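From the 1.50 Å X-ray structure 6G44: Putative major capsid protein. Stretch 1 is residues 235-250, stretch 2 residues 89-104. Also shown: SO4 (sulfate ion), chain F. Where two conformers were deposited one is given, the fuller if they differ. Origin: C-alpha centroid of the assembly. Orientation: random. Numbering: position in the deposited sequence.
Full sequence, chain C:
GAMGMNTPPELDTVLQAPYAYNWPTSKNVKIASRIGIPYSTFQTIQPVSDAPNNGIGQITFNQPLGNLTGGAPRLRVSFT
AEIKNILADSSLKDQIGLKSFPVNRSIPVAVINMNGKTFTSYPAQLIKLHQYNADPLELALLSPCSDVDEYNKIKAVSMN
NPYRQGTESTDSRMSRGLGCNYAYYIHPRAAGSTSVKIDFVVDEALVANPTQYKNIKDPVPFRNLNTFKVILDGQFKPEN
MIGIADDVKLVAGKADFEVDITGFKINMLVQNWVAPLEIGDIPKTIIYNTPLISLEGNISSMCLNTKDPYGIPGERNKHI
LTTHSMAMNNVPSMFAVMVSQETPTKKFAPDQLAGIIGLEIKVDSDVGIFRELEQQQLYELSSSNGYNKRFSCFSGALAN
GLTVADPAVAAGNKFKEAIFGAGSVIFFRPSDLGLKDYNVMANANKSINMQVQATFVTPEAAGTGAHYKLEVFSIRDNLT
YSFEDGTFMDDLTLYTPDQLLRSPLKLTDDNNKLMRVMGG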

ATOM      1  N   GLN C 235     -10.478  32.491   1.399  1.00 13.39           N
ATOM      2  CA  GLN C 235     -10.835  32.449  -0.012  1.00 14.49           C
ATOM      3  C   GLN C 235     -11.514  31.118  -0.320  1.00 13.34           C
ATOM      4  O   GLN C 235     -11.100  30.412  -1.259  1.00 13.07           O
ATOM      5  CB  GLN C 235      -9.615  32.687  -0.906  1.00 15.46           C
ATOM      6  CG  GLN C 235      -8.968  34.042  -0.746  1.00 17.36           C
ATOM      7  CD  GLN C 235      -9.849  35.166  -1.261  1.00 20.40           C
ATOM      8  OE1 GLN C 235     -10.661  34.981  -2.178  1.00 23.62           O
ATOM      9  NE2 GLN C 235      -9.726  36.335  -0.632  1.00 21.36           N
ATOM     10  N   PHE C 236     -12.530  30.792   0.458  1.00 12.73           N
ATOM     11  CA  PHE C 236     -13.327  29.534   0.373  1.00 13.33           C
ATOM     12  C   PHE C 236     -14.383  29.725  -0.706  1.00 15.12           C
ATOM     13  O   PHE C 236     -15.594  29.772  -0.433  1.00 16.66           O
ATOM     14  CB  PHE C 236     -13.935  29.174   1.707  1.00 13.46           C
ATOM     15  CG  PHE C 236     -12.914  28.945   2.774  1.00 12.93           C
ATOM     16  CD1 PHE C 236     -12.438  29.971   3.588  1.00 13.55           C
ATOM     17  CD2 PHE C 236     -12.386  27.665   2.969  1.00 13.30           C
ATOM     18  CE1 PHE C 236     -11.507  29.744   4.566  1.00 14.26           C
ATOM     19  CE2 PHE C 236     -11.437  27.451   3.953  1.00 13.65           C
ATOM     20  CZ  PHE C 236     -11.006  28.464   4.757  1.00 13.83           C
ATOM     21  N   LYS C 237     -13.883  29.809  -1.916  1.00 15.94           N
ATOM     22  CA  LYS C 237     -14.689  30.119  -3.079  1.00 17.32           C
ATOM     23  C   LYS C 237     -14.647  28.957  -4.031  1.00 16.06           C
ATOM     24  O   LYS C 237     -13.786  28.096  -3.913  1.00 14.36           O
ATOM     25  CB  LYS C 237     -14.183  31.384  -3.738  1.00 19.59           C
ATOM     26  CG  LYS C 237     -12.825  31.317  -4.375  1.00 21.19           C
ATOM     27  CD  LYS C 237     -12.360  32.727  -4.689  1.00 24.94           C
ATOM     28  CE  LYS C 237     -11.138  32.689  -5.572  1.00 27.82           C
ATOM     29  NZ  LYS C 237     -10.532  34.044  -5.675  1.00 31.80           N
ATOM     30  N   PRO C 238     -15.584  28.902  -4.980  1.00 15.04           N
ATOM     31  CA  PRO C 238     -15.737  27.717  -5.804  1.00 14.61           C
ATOM     32  C   PRO C 238     -14.470  27.299  -6.549  1.00 14.55           C
ATOM     33  O   PRO C 238     -14.158  26.093  -6.588  1.00 13.04           O
ATOM     34  CB  PRO C 238     -16.867  28.119  -6.750  1.00 15.24           C
ATOM     35  CG  PRO C 238     -17.689  29.033  -5.940  1.00 16.00           C
ATOM     36  CD  PRO C 238     -16.670  29.869  -5.248  1.00 15.53           C
ATOM     37  N   GLU C 239     -13.710  28.228  -7.106  1.00 14.27           N
ATOM     38  CA  GLU C 239     -12.498  27.847  -7.835  1.00 15.29           C
ATOM     39  C   GLU C 239     -11.439  27.196  -6.945  1.00 14.22           C
ATOM     40  O   GLU C 239     -10.581  26.482  -7.427  1.00 14.70           O
ATOM     41  CB  GLU C 239     -11.894  29.077  -8.538  1.00 18.24           C
ATOM     42  CG  GLU C 239     -10.732  28.764  -9.442  1.00 21.90           C
ATOM     43  CD  GLU C 239     -10.437  29.833 -10.472  1.00 26.13           C
ATOM     44  OE1 GLU C 239     -10.981  30.959 -10.362  1.00 30.01           O
ATOM     45  OE2 GLU C 239      -9.626  29.539 -11.387  1.00 28.97           O
ATOM     46  N   ASN C 240     -11.447  27.502  -5.658  1.00 12.95           N
ATOM     47  CA  ASN C 240     -10.524  26.868  -4.734  1.00 12.89           C
ATOM     48  C   ASN C 240     -10.973  25.520  -4.224  1.00 12.97           C
ATOM     49  O   ASN C 240     -10.119  24.666  -3.959  1.00 14.12           O
ATOM     50  CB  ASN C 240     -10.173  27.823  -3.607  1.00 13.03           C
ATOM     51  CG  ASN C 240      -9.286  28.950  -4.090  1.00 13.65           C
ATOM     52  OD1 ASN C 240      -8.565  28.806  -5.075  1.00 14.83           O
ATOM     53  ND2 ASN C 240      -9.324  30.074  -3.391  1.00 13.64           N
ATOM     54  N   MET C 241     -12.263  25.292  -4.132  1.00 11.95           N
ATOM     55  CA  MET C 241     -12.821  24.102  -3.453  1.00 12.45           C
ATOM     56  C   MET C 241     -13.474  23.071  -4.355  1.00 12.00           C
ATOM     57  O   MET C 241     -13.379  21.902  -4.062  1.00 12.32           O
ATOM     58  CB  MET C 241     -13.849  24.508  -2.384  1.00 12.39           C
ATOM     59  CG  MET C 241     -13.280  25.402  -1.316  1.00 12.97           C
ATOM     60  SD  MET C 241     -14.377  25.610   0.084  1.00 14.23           S
ATOM     61  CE  MET C 241     -15.778  26.380  -0.691  1.00 13.19           C
ATOM     62  N   ILE C 242     -14.232  23.493  -5.369  1.00 11.38           N
ATOM     63  CA  ILE C 242     -15.159  22.654  -6.080  1.00 11.73           C
ATOM     64  C   ILE C 242     -14.554  22.075  -7.353  1.00 11.47           C
ATOM     65  O   ILE C 242     -13.973  22.773  -8.163  1.00 11.72           O
ATOM     66  CB  ILE C 242     -16.449  23.466  -6.418  1.00 12.64           C
ATOM     67  CG1 ILE C 242     -17.061  24.045  -5.125  1.00 13.01           C
ATOM     68  CG2 ILE C 242     -17.457  22.631  -7.206  1.00 13.01           C
ATOM     69  CD1 ILE C 242     -17.637  23.013  -4.165  1.00 14.01           C
ATOM     70  N   GLY C 243     -14.685  20.763  -7.481  1.00 10.77           N
ATOM     71  CA  GLY C 243     -14.338  20.058  -8.701  1.00 11.52           C
ATOM     72  C   GLY C 243     -15.507  19.499  -9.468  1.00 10.75           C
ATOM     73  O   GLY C 243     -16.424  18.911  -8.882  1.00 11.03           O
ATOM     74  N   ILE C 244     -15.477  19.698 -10.798  1.00 11.58           N
ATOM     75  CA  ILE C 244     -16.518  19.219 -11.713  1.00 11.71           C
ATOM     76  C   ILE C 244     -15.809  18.541 -12.871  1.00 11.27           C
ATOM     77  O   ILE C 244     -14.950  19.139 -13.503  1.00 11.74           O
ATOM     78  CB  ILE C 244     -17.440  20.366 -12.228  1.00 12.49           C
ATOM     79  CG1 ILE C 244     -18.072  21.113 -11.042  1.00 12.86           C
ATOM     80  CG2 ILE C 244     -18.504  19.774 -13.124  1.00 12.68           C
ATOM     81  CD1 ILE C 244     -18.817  22.379 -11.415  1.00 13.21           C
ATOM     82  N   ALA C 245     -16.156  17.274 -13.112  1.00 11.31           N
ATOM     83  CA  ALA C 245     -15.603  16.517 -14.230  1.00 12.01           C
ATOM     84  C   ALA C 245     -15.790  17.256 -15.558  1.00 12.69           C
ATOM     85  O   ALA C 245     -16.801  17.940 -15.783  1.00 13.11           O
ATOM     86  CB  ALA C 245     -16.223  15.146 -14.315  1.00 12.05           C
ATOM     87  N   ASP C 246     -14.793  17.120 -16.417  1.00 12.39           N
ATOM     88  CA  ASP C 246     -14.757  17.803 -17.705  1.00 14.10           C
ATOM     89  C   ASP C 246     -15.736  17.265 -18.720  1.00 14.87           C
ATOM     90  O   ASP C 246     -15.867  17.894 -19.770  1.00 17.85           O
ATOM     91  CB  ASP C 246     -13.313  17.809 -18.213  1.00 14.49           C
ATOM     92  CG  ASP C 246     -12.407  18.566 -17.269  1.00 15.36           C
ATOM     93  OD1 ASP C 246     -12.485  19.833 -17.274  1.00 17.63           O
ATOM     94  OD2 ASP C 246     -11.702  17.936 -16.436  1.00 13.54           O
ATOM     95  N   ASP C 247     -16.417  16.150 -18.437  1.00 14.21           N
ATOM     96  CA  ASP C 247     -17.458  15.629 -19.316  1.00 14.48           C
ATOM     97  C   ASP C 247     -18.885  15.876 -18.834  1.00 14.84           C
ATOM     98  O   ASP C 247     -19.822  15.362 -19.457  1.00 17.23           O
ATOM     99  CB  ASP C 247     -17.214  14.168 -19.722  1.00 14.77           C
ATOM    100  CG  ASP C 247     -17.270  13.154 -18.577  1.00 16.07           C
ATOM    101  OD1 ASP C 247     -17.214  13.535 -17.379  1.00 15.02           O
ATOM    102  OD2 ASP C 247     -17.348  11.933 -18.925  1.00 16.88           O
ATOM    103  N   VAL C 248     -19.070  16.713 -17.813  1.00 14.03           N
ATOM    104  CA  VAL C 248     -20.413  17.217 -17.494  1.00 14.21           C
ATOM    105  C   VAL C 248     -20.804  18.179 -18.614  1.00 14.64           C
ATOM    106  O   VAL C 248     -20.032  19.042 -18.994  1.00 16.14           O
ATOM    107  CB  VAL C 248     -20.469  17.951 -16.138  1.00 13.57           C
ATOM    108  CG1 VAL C 248     -21.869  18.516 -15.852  1.00 13.71           C
ATOM    109  CG2 VAL C 248     -20.067  17.000 -15.006  1.00 13.78           C
ATOM    110  N   LYS C 249     -22.016  18.015 -19.121  1.00 16.67           N
ATOM    111  CA  LYS C 249     -22.486  18.845 -20.232  1.00 17.85           C
ATOM    112  C   LYS C 249     -23.135  20.136 -19.716  1.00 17.68           C
ATOM    113  O   LYS C 249     -23.774  20.161 -18.644  1.00 17.10           O
ATOM    114  CB  LYS C 249     -23.466  18.065 -21.081  1.00 20.55           C
ATOM    115  CG  LYS C 249     -22.873  16.832 -21.751  1.00 23.48           C
ATOM    116  CD  LYS C 249     -23.904  16.085 -22.587  1.00 27.93           C
ATOM    117  CE  LYS C 249     -23.251  14.967 -23.390  1.00 31.31           C
ATOM    118  NZ  LYS C 249     -24.252  14.028 -23.975  1.00 35.54           N
ATOM    119  N   LEU C 250     -22.971  21.193 -20.513  1.00 18.21           N
ATOM    120  CA  LEU C 250     -23.426  22.533 -20.188  1.00 19.49           C
ATOM    121  C   LEU C 250     -24.728  22.867 -20.922  1.00 21.13           C
ATOM    122  O   LEU C 250     -24.963  22.402 -22.040  1.00 21.42           O
ATOM    123  CB  LEU C 250     -22.368  23.559 -20.605  1.00 20.34           C
ATOM    124  CG  LEU C 250     -21.057  23.626 -19.797  1.00 21.58           C
ATOM    125  CD1 LEU C 250     -19.889  24.132 -20.642  1.00 23.15           C
ATOM    126  CD2 LEU C 250     -21.231  24.524 -18.588  1.00 21.59           C
TER
HETATM  127  S   SO4 F 603     -25.321   3.894  -6.569  1.00 29.93           S
HETATM  128  O1  SO4 F 603     -25.010   5.286  -6.965  1.00 28.31           O
HETATM  129  O2  SO4 F 603     -25.135   2.992  -7.728  1.00 31.04           O
HETATM  130  O3  SO4 F 603     -24.421   3.499  -5.457  1.00 32.92           O
HETATM  131  O4  SO4 F 603     -26.754   3.837  -6.224  1.00 33.30           O
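Stretch 2, residues 89-104: DSSLKDQIGLKSFPVN

The most unusual feature of this contact is a glycine facing a glycine at the centre of a very short antiparallel ladder. Gly97 and Gly243 form its hydrogen-bonded pair, with Gly243 N donating to Gly97 O at 2.9 Å and Gly97 N to Gly243 O at 3.0 Å. The two acceptors, Gly97 O and Gly243 O, lie only 3.2 Å apart without bonding to each other. Gly97 is nearly flat and fully extended, at phi/psi -168/-151, a conformation that glycine adopts far more readily than residues with a CB.

Strand 96-98 runs against strand 242-244, their N-to-C directions 147° apart and their axes approaching to 4.5 Å. Ile244 lies opposite Ile96 and Ile242 opposite Leu98, with CA to CA distances of 4.9 Å and 4.6 Å; neither is a hydrogen-bonded pair. The bonds continue beyond the strands: Ala245 N donates to Gln95 O at 2.8 Å, and Lys99 N to Met241 O at 2.9 Å. Met241 O also receives a CA-H...O contact from Leu98 CA at 3.2 Å.

Branched aliphatic residues suit the extended backbone and the dry surroundings. Ile244 and Ile96 share one face of the sheet, where Ile244 CG2 meets Ile96 CD1 at 3.9 Å. The CA-to-CB bonds of Ile242 and Leu98 diverge, yet their side chains are long enough to bring Ile242 CD1 within 3.8 Å of Leu98 CD2.

After the strand, stretch 2 reaches the short helix 238-241. Lys99, extended along its whole side chain with chi2 to chi4 all t, carries its ammonium to a backbone carbonyl, Lys99 NZ donating to Glu239 O at 2.8 Å. Its aliphatic portion passes close to the backbone, with Lys99 CE 3.3 Å from Ile242 O, a buried carbonyl that has no hydrogen-bond partner. Farther on, Pro102 packs its CB 4.3 Å from Met241 CB, and Val103 offers CG1 to Phe236 CE2 at 4.1 Å; compact, apolar side chains fit this buried end.

Before the strand, stretch 2 is looped. A type II turn from Leu92 to Gln95, closed by Gln95 N to Leu92 O at 3.1 Å, leads into the ladder, while a type I turn from Ala245 to Val248 leads stretch 1 out of it. Gln95 suits the junction between these turns because its side chain combines an aliphatic stem with an amide. Its CG lies 3.8 Å from Ala245 CB, and its NE2 donates to Asp247 OD1 at 3.0 Å. A water bridges the same two residues, accepting from Gln95 NE2 at 2.9 Å and donating to Asp247 O at 2.7 Å. Val248 packs beside it, with CG2 3.5 Å from Gln95 CD and CG1 3.9 Å from Leu92 CD2.

At the far end direct contact gives way to solvent: a second water donates to Ser90 OG at 2.8 Å and accepts from Lys249 N at 2.9 Å. Altogether the two stretches bury 811 Å² between them, both sides summed.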

ATOM      1  N   ASP C  89     -31.431  16.970 -17.346  1.00 23.63           N
ATOM      2  CA  ASP C  89     -31.411  15.490 -17.354  1.00 26.17           C
ATOM      3  C   ASP C  89     -30.012  14.881 -17.182  1.00 25.39           C
ATOM      4  O   ASP C  89     -29.798  13.726 -17.527  1.00 27.04           O
ATOM      5  CB  ASP C  89     -32.113  14.891 -18.597  1.00 31.17           C
ATOM      6  CG  ASP C  89     -33.546  15.379 -18.747  1.00 36.04           C
ATOM      7  OD1 ASP C  89     -34.305  15.298 -17.749  1.00 40.39           O
ATOM      8  OD2 ASP C  89     -33.905  15.851 -19.852  1.00 41.37           O
ATOM      9  N   SER C  90     -29.067  15.648 -16.635  1.00 22.20           N
ATOM     10  CA  SER C  90     -27.719  15.123 -16.389  1.00 20.99           C
ATOM     11  C   SER C  90     -27.710  14.274 -15.125  1.00 19.72           C
ATOM     12  O   SER C  90     -28.167  14.721 -14.079  1.00 20.09           O
ATOM     13  CB  SER C  90     -26.715  16.255 -16.227  1.00 18.93           C
ATOM     14  OG  SER C  90     -26.467  16.948 -17.443  1.00 19.36           O
ATOM     15  N   SER C  91     -27.169  13.055 -15.209  1.00 20.22           N
ATOM     16  CA  SER C  91     -27.102  12.189 -14.030  1.00 19.44           C
ATOM     17  C   SER C  91     -26.150  12.718 -12.949  1.00 18.12           C
ATOM     18  O   SER C  91     -26.400  12.545 -11.755  1.00 18.36           O
ATOM     19  CB  SER C  91     -26.728  10.750 -14.407  1.00 20.87           C
ATOM     20  OG  SER C  91     -25.334  10.586 -14.668  1.00 22.86           O
ATOM     21  N   LEU C  92     -25.062  13.343 -13.407  1.00 16.43           N
ATOM     22  CA  LEU C  92     -23.943  13.816 -12.559  1.00 15.56           C
ATOM     23  C   LEU C  92     -23.186  12.678 -11.865  1.00 15.83           C
ATOM     24  O   LEU C  92     -22.351  12.932 -11.011  1.00 14.70           O
ATOM     25  CB  LEU C  92     -24.386  14.868 -11.547  1.00 15.73           C
ATOM     26  CG  LEU C  92     -24.971  16.134 -12.201  1.00 15.88           C
ATOM     27  CD1 LEU C  92     -25.478  17.072 -11.117  1.00 16.70           C
ATOM     28  CD2 LEU C  92     -23.960  16.831 -13.084  1.00 16.89           C
ATOM     29  N   LYS C  93     -23.439  11.436 -12.274  1.00 16.15           N
ATOM     30  CA  LYS C  93     -22.860  10.320 -11.543  0.50 16.07           C
ATOM     31  C   LYS C  93     -21.336  10.361 -11.668  1.00 14.36           C
ATOM     32  O   LYS C  93     -20.784  10.444 -12.761  1.00 14.62           O
ATOM     33  CB  LYS C  93     -23.429   8.984 -12.016  0.50 16.86           C
ATOM     34  CG  LYS C  93     -22.915   7.746 -11.273  0.50 17.09           C
ATOM     35  CD  LYS C  93     -23.051   7.819  -9.761  0.50 17.50           C
ATOM     36  CE  LYS C  93     -22.705   6.474  -9.126  0.50 18.04           C
ATOM     37  NZ  LYS C  93     -23.661   5.394  -9.528  0.50 18.74           N
ATOM     38  N   ASP C  94     -20.685  10.319 -10.505  1.00 13.66           N
ATOM     39  CA  ASP C  94     -19.214  10.306 -10.416  1.00 13.46           C
ATOM     40  C   ASP C  94     -18.544  11.534 -11.034  1.00 12.22           C
ATOM     41  O   ASP C  94     -17.422  11.478 -11.540  1.00 11.65           O
ATOM     42  CB  ASP C  94     -18.634   8.984 -10.983  1.00 12.97           C
ATOM     43  CG  ASP C  94     -19.107   7.750 -10.226  1.00 14.19           C
ATOM     44  OD1 ASP C  94     -19.286   7.812  -9.004  1.00 13.36           O
ATOM     45  OD2 ASP C  94     -19.261   6.686 -10.869  1.00 16.90           O
ATOM     46  N   GLN C  95     -19.232  12.678 -11.002  1.00 11.94           N
ATOM     47  CA  GLN C  95     -18.717  13.873 -11.669  1.00 11.84           C
ATOM     48  C   GLN C  95     -18.489  15.099 -10.780  1.00 11.60           C
ATOM     49  O   GLN C  95     -17.865  16.055 -11.247  1.00 11.90           O
ATOM     50  CB  GLN C  95     -19.669  14.257 -12.807  1.00 12.42           C
ATOM     51  CG  GLN C  95     -19.508  13.301 -13.972  1.00 12.41           C
ATOM     52  CD  GLN C  95     -20.519  13.505 -15.078  1.00 13.34           C
ATOM     53  OE1 GLN C  95     -21.708  13.663 -14.813  1.00 15.17           O
ATOM     54  NE2 GLN C  95     -20.041  13.469 -16.329  1.00 14.84           N
ATOM     55  N   ILE C  96     -18.910  15.074  -9.520  1.00 11.38           N
ATOM     56  CA  ILE C  96     -18.810  16.226  -8.623  0.70 12.34           C
ATOM     57  C   ILE C  96     -18.024  15.837  -7.379  1.00 11.40           C
ATOM     58  O   ILE C  96     -18.256  14.764  -6.796  1.00 11.78           O
ATOM     59  CB  ILE C  96     -20.216  16.709  -8.152  0.70 13.19           C
ATOM     60  CG1 ILE C  96     -21.132  17.020  -9.336  0.70 14.45           C
ATOM     61  CG2 ILE C  96     -20.103  17.930  -7.245  0.70 13.11           C
ATOM     62  CD1 ILE C  96     -20.636  18.119 -10.248  0.70 15.06           C
ATOM     63  N   GLY C  97     -17.133  16.707  -6.960  1.00 11.09           N
ATOM     64  CA  GLY C  97     -16.435  16.536  -5.703  1.00 10.71           C
ATOM     65  C   GLY C  97     -15.713  17.779  -5.319  1.00 10.67           C
ATOM     66  O   GLY C  97     -16.104  18.900  -5.701  1.00 10.70           O
ATOM     67  N   LEU C  98     -14.614  17.607  -4.590  1.00 10.09           N
ATOM     68  CA  LEU C  98     -13.768  18.703  -4.177  1.00 10.14           C
ATOM     69  C   LEU C  98     -12.364  18.596  -4.762  1.00 10.28           C
ATOM     70  O   LEU C  98     -11.889  17.484  -5.052  1.00  9.94           O
ATOM     71  CB  LEU C  98     -13.705  18.794  -2.645  1.00 10.60           C
ATOM     72  CG  LEU C  98     -15.035  18.971  -1.922  1.00 10.83           C
ATOM     73  CD1 LEU C  98     -14.864  18.925  -0.419  1.00 11.38           C
ATOM     74  CD2 LEU C  98     -15.744  20.257  -2.324  1.00 10.69           C
ATOM     75  N   LYS C  99     -11.716  19.745  -4.930  1.00 10.15           N
ATOM     76  CA  LYS C  99     -10.304  19.793  -5.318  1.00 10.33           C
ATOM     77  C   LYS C  99      -9.437  19.260  -4.185  1.00 10.33           C
ATOM     78  O   LYS C  99      -9.911  19.129  -3.049  1.00 11.75           O
ATOM     79  CB  LYS C  99      -9.909  21.210  -5.754  1.00 11.01           C
ATOM     80  CG  LYS C  99     -10.627  21.630  -7.036  1.00 11.70           C
ATOM     81  CD  LYS C  99     -10.112  22.943  -7.573  1.00 11.70           C
ATOM     82  CE  LYS C  99     -10.794  23.324  -8.873  1.00 12.29           C
ATOM     83  NZ  LYS C  99     -10.209  24.565  -9.420  1.00 12.74           N
ATOM     84  N   SER C 100      -8.187  18.903  -4.498  1.00 10.28           N
ATOM     85  CA  SER C 100      -7.235  18.398  -3.503  0.50  9.80           C
ATOM     86  C   SER C 100      -6.977  19.438  -2.405  1.00 10.21           C
ATOM     87  O   SER C 100      -6.662  20.576  -2.715  1.00 11.07           O
ATOM     88  CB  SER C 100      -5.919  18.035  -4.209  0.50  9.36           C
ATOM     89  OG  SER C 100      -6.160  17.113  -5.275  0.50  8.55           O
ATOM     90  N   PHE C 101      -7.072  19.042  -1.150  1.00 10.08           N
ATOM     91  CA  PHE C 101      -6.757  19.926  -0.002  1.00  9.81           C
ATOM     92  C   PHE C 101      -7.556  21.234  -0.077  1.00  9.96           C
ATOM     93  O   PHE C 101      -6.978  22.324  -0.115  1.00 10.62           O
ATOM     94  CB  PHE C 101      -5.246  20.175   0.141  1.00 10.10           C
ATOM     95  CG  PHE C 101      -4.456  18.900   0.081  1.00 10.25           C
ATOM     96  CD1 PHE C 101      -4.359  18.129   1.204  1.00 10.62           C
ATOM     97  CD2 PHE C 101      -3.923  18.436  -1.111  1.00 10.29           C
ATOM     98  CE1 PHE C 101      -3.728  16.911   1.178  1.00 10.72           C
ATOM     99  CE2 PHE C 101      -3.295  17.191  -1.155  1.00 11.23           C
ATOM    100  CZ  PHE C 101      -3.204  16.431  -0.008  1.00 11.21           C
ATOM    101  N   PRO C 102      -8.879  21.095  -0.115  1.00 10.10           N
ATOM    102  CA  PRO C 102      -9.704  22.297  -0.419  1.00 10.09           C
ATOM    103  C   PRO C 102      -9.659  23.381   0.642  1.00 10.50           C
ATOM    104  O   PRO C 102      -9.873  24.557   0.311  1.00 12.10           O
ATOM    105  CB  PRO C 102     -11.110  21.727  -0.567  1.00 10.42           C
ATOM    106  CG  PRO C 102     -11.092  20.496   0.288  1.00 10.29           C
ATOM    107  CD  PRO C 102      -9.720  19.904   0.097  1.00 10.12           C
ATOM    108  N   VAL C 103      -9.392  23.025   1.887  1.00 10.27           N
ATOM    109  CA  VAL C 103      -9.259  24.041   2.939  1.00 10.85           C
ATOM    110  C   VAL C 103      -7.984  24.815   2.739  1.00 10.83           C
ATOM    111  O   VAL C 103      -8.011  26.047   2.674  1.00 11.12           O
ATOM    112  CB  VAL C 103      -9.380  23.461   4.351  1.00 10.79           C
ATOM    113  CG1 VAL C 103      -9.014  24.482   5.434  1.00 11.99           C
ATOM    114  CG2 VAL C 103     -10.773  22.894   4.553  1.00 11.81           C
ATOM    115  N   ASN C 104      -6.840  24.147   2.635  1.00 10.16           N
ATOM    116  CA  ASN C 104      -5.582  24.893   2.478  1.00 10.32           C
ATOM    117  C   ASN C 104      -5.480  25.612   1.120  1.00 10.60           C
ATOM    118  O   ASN C 104      -4.871  26.694   1.043  1.00 10.65           O
ATOM    119  CB  ASN C 104      -4.374  23.997   2.784  1.00 10.72           C
ATOM    120  CG  ASN C 104      -4.258  23.715   4.254  1.00 10.89           C
ATOM    121  OD1 ASN C 104      -3.785  24.558   5.011  1.00 11.20           O
ATOM    122  ND2 ASN C 104      -4.674  22.500   4.679  1.00 11.17           N
TER
HETATM  123  O   HOH W   1     -23.952  16.039 -18.166  1.00 20.22           O
HETATM  124  O   HOH W   2     -21.739  13.548 -18.718  1.00 31.48           O